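Local coordinates for L-talarate/galactarate dehydratase (Salmonella typhimurium, PDB 2PP0), which catalyses the dehydration of both L-talarate and galactarate to 5-keto-4-deoxy-D-glucarate, and the competing epimerisation of L-talarate to galactarate, at residues S309-L312 / K313-L317; E278-S282 / F283-E287. One frame throughout, in Å; residues are numbered along the deposited sequence.

Contact 1 of 2, residues S309-L312 / K313-L317; sequences SPFL and KIMDL
A chi1 of -174° sets CG of F311 opposite the backbone N and beside the carbonyl carbon, while M315, one helical turn later, has chi1 rotated to -92° and chi2 extended (-171°), which carries its CG and SD to the edge of the ring. From F311 CE2, M315 CG is 3.5 Å away and M315 SD 3.7 Å. The two side chains cross obliquely, with M315 SD lying in the ring plane at its edge, 5.0 Å from the centroid of F311. This is a Met-aromatic contact. Methionine suits the place because its unbranched chain can lie along the rim of a ring and its sulfur is polarisable.

Beneath the side chains run the i to i+4 bonds of helix 308-320, in the barrel domain of this enolase-superfamily enzyme. I314 N donates to P310 O at 3.0 Å, M315 N to F311 O at 2.9 Å and D316 N to L312 O at 3.0 Å; the bond from K313 N to S309 O is weak. P310 fits the first turn, where its missing N-H costs no helical bond. I314, an apolar side chain on the buried side, packs its CG1 close to P310 O (3.1 Å) and touches P300 and V305.

F311 turns inward, touching P300 and P327 and meeting the ring of H334, and its side chain lies about 6 Å from that of D301, the residue assigned to raising the basicity of the active-site histidine. D316 is exposed and packs on D316 of the second subunit. S309 OG is hydrogen-bonded within its own chain to D136 and W140.

Contact 2 of 2, residues E278-S282 / F283-E287; sequences EMLTS and FREHE
E285 turns its side chain back over the residues that lead into its own helix. Its CB lies 3.5 Å from S282 OG, and with CG beside the backbone N (chi1 -66°) the chain continues past that hydroxyl, CG coming within 3.1 Å of S282 OG. From there it extends to a carboxylate whose two oxygens take different partners. OE1 of E285 accepts the N-H of T281 at 3.0 Å in a nearly straight bond (171°), although the donor stands above the carboxylate plane rather than in it; Y258 OH also bonds this oxygen. OE2 of E285 receives T281 OG1 at 2.8 Å on its syn lone pair, and on its anti side, somewhat out of the carboxylate plane, S282 OG, also at 2.8 Å. The hydroxyls of T281, S282 and Y258 and the N-H of T281 hold the carboxylate's rotation and would probably favour its charged form. Glutamate suits the place, being long enough to reach back to T281.

S282 OG works in both directions, since it also accepts from E285 N at 3.0 Å. A small hydroxyl side chain can do this without obstructing the turn. H286 N then makes the first-turn bond to S282 O. L280 has the branched apolar chain needed to cover a ring face: its CD1 sits over the centre of the H286 imidazole, 3.6 Å from the centroid, in a CH-pi contact, while H286 ND1 makes a weak bond to S282 O.

S282 is therefore an N-cap, and its exchange with E285 resembles a capping box in which the T281 N-H, rather than that of S282, binds the glutamate. The cap starts helix 283-291 just after the loop carrying E278, a magnesium-binding residue of the enolase-superfamily barrel.

Along the chain, strand 274-276 of the parallel barrel sheet leads into contact 2, which closes the short turn from the loop at E278 into helix 283-291. The chain then passes through strand 297-298 and helix 302-305 before contact 1, a run of i to i+4 contacts within helix 308-320. The two are in series, neither nesting nor crossing, yet the helices that carry them pack together. I314 packs against both F283 and H286, with its CD1 3.6 Å from H286 ND1, L317 rests on E287, and K313 makes a cation-pi contact with F283. Helices 283-291 and 308-320 of the barrel wall are thereby joined, with F311 and H286 both near D301.

Contact 1 of 2, residues S309-L312 / K313-L317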
ATOM      1  N   SER B 309       8.984   1.792   1.887  1.00 25.18           N
ATOM      2  CA  SER B 309       8.030   2.306   0.905  1.00 24.75           C
ATOM      3  C   SER B 309       8.133   1.609  -0.461  1.00 26.60           C
ATOM      4  O   SER B 309       7.129   1.113  -0.982  1.00 26.40           O
ATOM      5  CB  SER B 309       8.202   3.817   0.760  1.00 26.14           C
ATOM      6  OG  SER B 309       8.013   4.447   2.023  1.00 28.32           O
ATOM      7  N   PRO B 310       9.334   1.571  -1.067  1.00 24.29           N
ATOM      8  CA  PRO B 310       9.421   0.892  -2.367  1.00 26.06           C
ATOM      9  C   PRO B 310       9.299  -0.633  -2.225  1.00 26.93           C
ATOM     10  O   PRO B 310       8.829  -1.310  -3.138  1.00 26.64           O
ATOM     11  CB  PRO B 310      10.790   1.334  -2.907  1.00 24.46           C
ATOM     12  CG  PRO B 310      11.582   1.640  -1.653  1.00 25.35           C
ATOM     13  CD  PRO B 310      10.558   2.350  -0.799  1.00 24.26           C
ATOM     14  N   PHE B 311       9.717  -1.168  -1.079  1.00 25.49           N
ATOM     15  CA  PHE B 311       9.626  -2.608  -0.844  1.00 27.11           C
ATOM     16  C   PHE B 311       8.148  -3.018  -0.854  1.00 27.93           C
ATOM     17  O   PHE B 311       7.791  -4.099  -1.341  1.00 28.85           O
ATOM     18  CB  PHE B 311      10.274  -2.965   0.505  1.00 26.62           C
ATOM     19  CG  PHE B 311      10.357  -4.447   0.778  1.00 27.20           C
ATOM     20  CD1 PHE B 311      11.581  -5.107   0.751  1.00 25.20           C
ATOM     21  CD2 PHE B 311       9.208  -5.183   1.078  1.00 26.13           C
ATOM     22  CE1 PHE B 311      11.663  -6.478   1.021  1.00 26.75           C
ATOM     23  CE2 PHE B 311       9.278  -6.551   1.347  1.00 25.33           C
ATOM     24  CZ  PHE B 311      10.505  -7.202   1.320  1.00 27.89           C
ATOM     25  N   LEU B 312       7.285  -2.154  -0.324  1.00 28.02           N
ATOM     26  CA  LEU B 312       5.854  -2.447  -0.293  1.00 28.75           C
ATOM     27  C   LEU B 312       5.280  -2.533  -1.708  1.00 29.54           C
ATOM     28  O   LEU B 312       4.488  -3.426  -2.004  1.00 29.74           O
ATOM     29  CB  LEU B 312       5.097  -1.384   0.515  1.00 27.58           C
ATOM     30  CG  LEU B 312       5.390  -1.335   2.021  1.00 26.82           C
ATOM     31  CD1 LEU B 312       4.644  -0.182   2.664  1.00 26.14           C
ATOM     32  CD2 LEU B 312       4.988  -2.646   2.667  1.00 28.13           C
ATOM     33  N   LYS B 313       5.675  -1.613  -2.584  1.00 29.93           N
ATOM     34  CA  LYS B 313       5.170  -1.642  -3.956  1.00 31.20           C
ATOM     35  C   LYS B 313       5.675  -2.889  -4.665  1.00 29.73           C
ATOM     36  O   LYS B 313       4.987  -3.458  -5.512  1.00 29.37           O
ATOM     37  CB  LYS B 313       5.607  -0.398  -4.728  1.00 33.73           C
ATOM     38  CG  LYS B 313       5.004   0.896  -4.208  1.00 39.04           C
ATOM     39  CD  LYS B 313       5.095   2.002  -5.263  1.00 43.62           C
ATOM     40  CE  LYS B 313       6.525   2.223  -5.751  1.00 45.70           C
ATOM     41  NZ  LYS B 313       6.584   3.188  -6.900  1.00 47.98           N
ATOM     42  N   ILE B 314       6.885  -3.311  -4.320  1.00 27.93           N
ATOM     43  CA  ILE B 314       7.461  -4.505  -4.921  1.00 28.96           C
ATOM     44  C   ILE B 314       6.641  -5.718  -4.483  1.00 28.94           C
ATOM     45  O   ILE B 314       6.279  -6.568  -5.301  1.00 28.55           O
ATOM     46  CB  ILE B 314       8.939  -4.677  -4.500  1.00 27.92           C
ATOM     47  CG1 ILE B 314       9.778  -3.559  -5.124  1.00 28.53           C
ATOM     48  CG2 ILE B 314       9.460  -6.050  -4.936  1.00 28.73           C
ATOM     49  CD1 ILE B 314      11.178  -3.454  -4.560  1.00 28.02           C
ATOM     50  N   MET B 315       6.338  -5.786  -3.190  1.00 29.58           N
ATOM     51  CA  MET B 315       5.540  -6.879  -2.636  1.00 28.98           C
ATOM     52  C   MET B 315       4.186  -6.984  -3.306  1.00 27.47           C
ATOM     53  O   MET B 315       3.729  -8.078  -3.634  1.00 28.84           O
ATOM     54  CB  MET B 315       5.289  -6.679  -1.141  1.00 28.56           C
ATOM     55  CG  MET B 315       6.294  -7.314  -0.221  1.00 30.51           C
ATOM     56  SD  MET B 315       5.660  -7.191   1.477  1.00 22.43           S
ATOM     57  CE  MET B 315       5.627  -5.599   1.642  1.00 23.38           C
ATOM     58  N   ASP B 316       3.526  -5.845  -3.471  1.00 27.02           N
ATOM     59  CA  ASP B 316       2.212  -5.823  -4.100  1.00 28.70           C
ATOM     60  C   ASP B 316       2.284  -6.320  -5.537  1.00 29.35           C
ATOM     61  O   ASP B 316       1.385  -7.021  -6.008  1.00 30.08           O
ATOM     62  CB  ASP B 316       1.626  -4.407  -4.062  1.00 30.06           C
ATOM     63  CG  ASP B 316       1.398  -3.911  -2.638  1.00 32.65           C
ATOM     64  OD1 ASP B 316       1.335  -4.759  -1.724  1.00 33.09           O
ATOM     65  OD2 ASP B 316       1.275  -2.685  -2.433  1.00 34.82           O
ATOM     66  N   LEU B 317       3.354  -5.960  -6.237  1.00 29.45           N
ATOM     67  CA  LEU B 317       3.516  -6.394  -7.622  1.00 28.83           C
ATOM     68  C   LEU B 317       3.766  -7.897  -7.685  1.00 28.88           C
ATOM     69  O   LEU B 317       3.148  -8.607  -8.482  1.00 30.33           O
ATOM     70  CB  LEU B 317       4.679  -5.645  -8.286  1.00 28.60           C
ATOM     71  CG  LEU B 317       4.941  -6.000  -9.756  1.00 29.84           C
ATOM     72  CD1 LEU B 317       3.689  -5.726 -10.587  1.00 29.91           C
ATOM     73  CD2 LEU B 317       6.119  -5.172 -10.284  1.00 29.12           C
TER

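Contact 2 of 2, residues E278-S282 / F283-E287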
ATOM      1  N   GLU B 278      18.028 -10.173  -4.802  1.00 26.48           N
ATOM      2  CA  GLU B 278      18.767  -9.502  -3.736  1.00 29.85           C
ATOM      3  C   GLU B 278      19.643  -8.322  -4.173  1.00 30.25           C
ATOM      4  O   GLU B 278      19.781  -7.339  -3.433  1.00 29.29           O
ATOM      5  CB  GLU B 278      19.634 -10.509  -2.959  1.00 30.44           C
ATOM      6  CG  GLU B 278      21.011 -10.758  -3.560  1.00 34.96           C
ATOM      7  CD  GLU B 278      22.056 -11.071  -2.502  1.00 35.79           C
ATOM      8  OE1 GLU B 278      22.403 -12.255  -2.328  1.00 37.89           O
ATOM      9  OE2 GLU B 278      22.523 -10.124  -1.832  1.00 37.86           O
ATOM     10  N   MET B 279      20.222  -8.409  -5.368  1.00 29.87           N
ATOM     11  CA  MET B 279      21.111  -7.357  -5.860  1.00 30.27           C
ATOM     12  C   MET B 279      20.417  -6.143  -6.492  1.00 31.12           C
ATOM     13  O   MET B 279      21.045  -5.103  -6.693  1.00 29.28           O
ATOM     14  CB  MET B 279      22.114  -7.954  -6.859  1.00 29.74           C
ATOM     15  CG  MET B 279      22.930  -9.144  -6.324  1.00 29.68           C
ATOM     16  SD  MET B 279      23.824  -8.867  -4.759  1.00 25.73           S
ATOM     17  CE  MET B 279      25.124  -7.771  -5.309  1.00 32.31           C
ATOM     18  N   LEU B 280      19.127  -6.260  -6.797  1.00 30.11           N
ATOM     19  CA  LEU B 280      18.402  -5.148  -7.412  1.00 29.35           C
ATOM     20  C   LEU B 280      18.292  -3.976  -6.450  1.00 28.12           C
ATOM     21  O   LEU B 280      18.188  -4.168  -5.239  1.00 29.88           O
ATOM     22  CB  LEU B 280      17.017  -5.609  -7.869  1.00 29.03           C
ATOM     23  CG  LEU B 280      17.085  -6.822  -8.800  1.00 28.69           C
ATOM     24  CD1 LEU B 280      15.688  -7.165  -9.277  1.00 28.29           C
ATOM     25  CD2 LEU B 280      18.010  -6.528  -9.986  1.00 28.30           C
ATOM     26  N   THR B 281      18.300  -2.763  -6.996  1.00 27.53           N
ATOM     27  CA  THR B 281      18.275  -1.559  -6.174  1.00 26.13           C
ATOM     28  C   THR B 281      17.173  -0.552  -6.452  1.00 26.47           C
ATOM     29  O   THR B 281      17.404   0.656  -6.386  1.00 26.44           O
ATOM     30  CB  THR B 281      19.633  -0.820  -6.266  1.00 28.21           C
ATOM     31  OG1 THR B 281      19.819  -0.313  -7.596  1.00 29.74           O
ATOM     32  CG2 THR B 281      20.766  -1.770  -5.945  1.00 27.27           C
ATOM     33  N   SER B 282      15.972  -1.034  -6.753  1.00 27.02           N
ATOM     34  CA  SER B 282      14.844  -0.136  -6.986  1.00 26.83           C
ATOM     35  C   SER B 282      13.611  -0.931  -7.352  1.00 26.81           C
ATOM     36  O   SER B 282      13.705  -2.088  -7.751  1.00 26.38           O
ATOM     37  CB  SER B 282      15.137   0.842  -8.126  1.00 28.13           C
ATOM     38  OG  SER B 282      15.034   0.193  -9.386  1.00 25.57           O
ATOM     39  N   PHE B 283      12.453  -0.299  -7.211  1.00 28.08           N
ATOM     40  CA  PHE B 283      11.202  -0.936  -7.579  1.00 28.26           C
ATOM     41  C   PHE B 283      11.267  -1.232  -9.078  1.00 29.78           C
ATOM     42  O   PHE B 283      10.988  -2.342  -9.516  1.00 30.45           O
ATOM     43  CB  PHE B 283      10.033   0.006  -7.312  1.00 29.95           C
ATOM     44  CG  PHE B 283       8.764  -0.408  -7.996  1.00 31.75           C
ATOM     45  CD1 PHE B 283       7.924  -1.351  -7.422  1.00 32.06           C
ATOM     46  CD2 PHE B 283       8.433   0.116  -9.246  1.00 31.99           C
ATOM     47  CE1 PHE B 283       6.767  -1.776  -8.077  1.00 33.93           C
ATOM     48  CE2 PHE B 283       7.280  -0.298  -9.913  1.00 34.03           C
ATOM     49  CZ  PHE B 283       6.444  -1.248  -9.328  1.00 34.43           C
ATOM     50  N   ARG B 284      11.647  -0.226  -9.860  1.00 31.02           N
ATOM     51  CA  ARG B 284      11.717  -0.386 -11.306  1.00 33.56           C
ATOM     52  C   ARG B 284      12.525  -1.590 -11.775  1.00 32.56           C
ATOM     53  O   ARG B 284      12.138  -2.255 -12.730  1.00 32.05           O
ATOM     54  CB  ARG B 284      12.244   0.894 -11.961  1.00 38.29           C
ATOM     55  CG  ARG B 284      11.240   2.044 -11.911  1.00 44.01           C
ATOM     56  CD  ARG B 284      11.485   3.076 -13.007  1.00 48.82           C
ATOM     57  NE  ARG B 284      10.476   4.132 -12.990  1.00 52.60           N
ATOM     58  CZ  ARG B 284      10.416   5.101 -12.078  1.00 54.89           C
ATOM     59  NH1 ARG B 284      11.314   5.159 -11.102  1.00 55.39           N
ATOM     60  NH2 ARG B 284       9.450   6.009 -12.139  1.00 56.48           N
ATOM     61  N   GLU B 285      13.643  -1.871 -11.116  1.00 31.48           N
ATOM     62  CA  GLU B 285      14.460  -3.018 -11.497  1.00 30.78           C
ATOM     63  C   GLU B 285      13.709  -4.309 -11.213  1.00 29.85           C
ATOM     64  O   GLU B 285      13.678  -5.225 -12.040  1.00 28.18           O
ATOM     65  CB  GLU B 285      15.786  -2.994 -10.737  1.00 32.21           C
ATOM     66  CG  GLU B 285      16.670  -1.819 -11.132  1.00 34.65           C
ATOM     67  CD  GLU B 285      17.776  -1.556 -10.132  1.00 36.68           C
ATOM     68  OE1 GLU B 285      18.666  -2.416  -9.979  1.00 34.49           O
ATOM     69  OE2 GLU B 285      17.743  -0.481  -9.492  1.00 37.57           O
ATOM     70  N   HIS B 286      13.098  -4.387 -10.035  1.00 29.17           N
ATOM     71  CA  HIS B 286      12.334  -5.574  -9.673  1.00 26.77           C
ATOM     72  C   HIS B 286      11.154  -5.754 -10.615  1.00 25.93           C
ATOM     73  O   HIS B 286      10.796  -6.874 -10.964  1.00 26.16           O
ATOM     74  CB  HIS B 286      11.824  -5.475  -8.232  1.00 25.91           C
ATOM     75  CG  HIS B 286      12.756  -6.067  -7.224  1.00 22.64           C
ATOM     76  ND1 HIS B 286      13.616  -5.306  -6.464  1.00 25.61           N
ATOM     77  CD2 HIS B 286      12.982  -7.354  -6.871  1.00 22.91           C
ATOM     78  CE1 HIS B 286      14.332  -6.097  -5.686  1.00 23.15           C
ATOM     79  NE2 HIS B 286      13.968  -7.346  -5.915  1.00 25.92           N
ATOM     80  N   GLU B 287      10.552  -4.641 -11.021  1.00 26.80           N
ATOM     81  CA  GLU B 287       9.408  -4.675 -11.922  1.00 29.74           C
ATOM     82  C   GLU B 287       9.762  -5.326 -13.257  1.00 30.58           C
ATOM     83  O   GLU B 287       8.995  -6.126 -13.785  1.00 28.91           O
ATOM     84  CB  GLU B 287       8.882  -3.258 -12.159  1.00 28.75           C
ATOM     85  CG  GLU B 287       7.713  -3.187 -13.119  1.00 31.52           C
ATOM     86  CD  GLU B 287       7.218  -1.774 -13.305  1.00 32.92           C
ATOM     87  OE1 GLU B 287       8.056  -0.876 -13.511  1.00 31.74           O
ATOM     88  OE2 GLU B 287       5.992  -1.559 -13.247  1.00 37.20           O
TER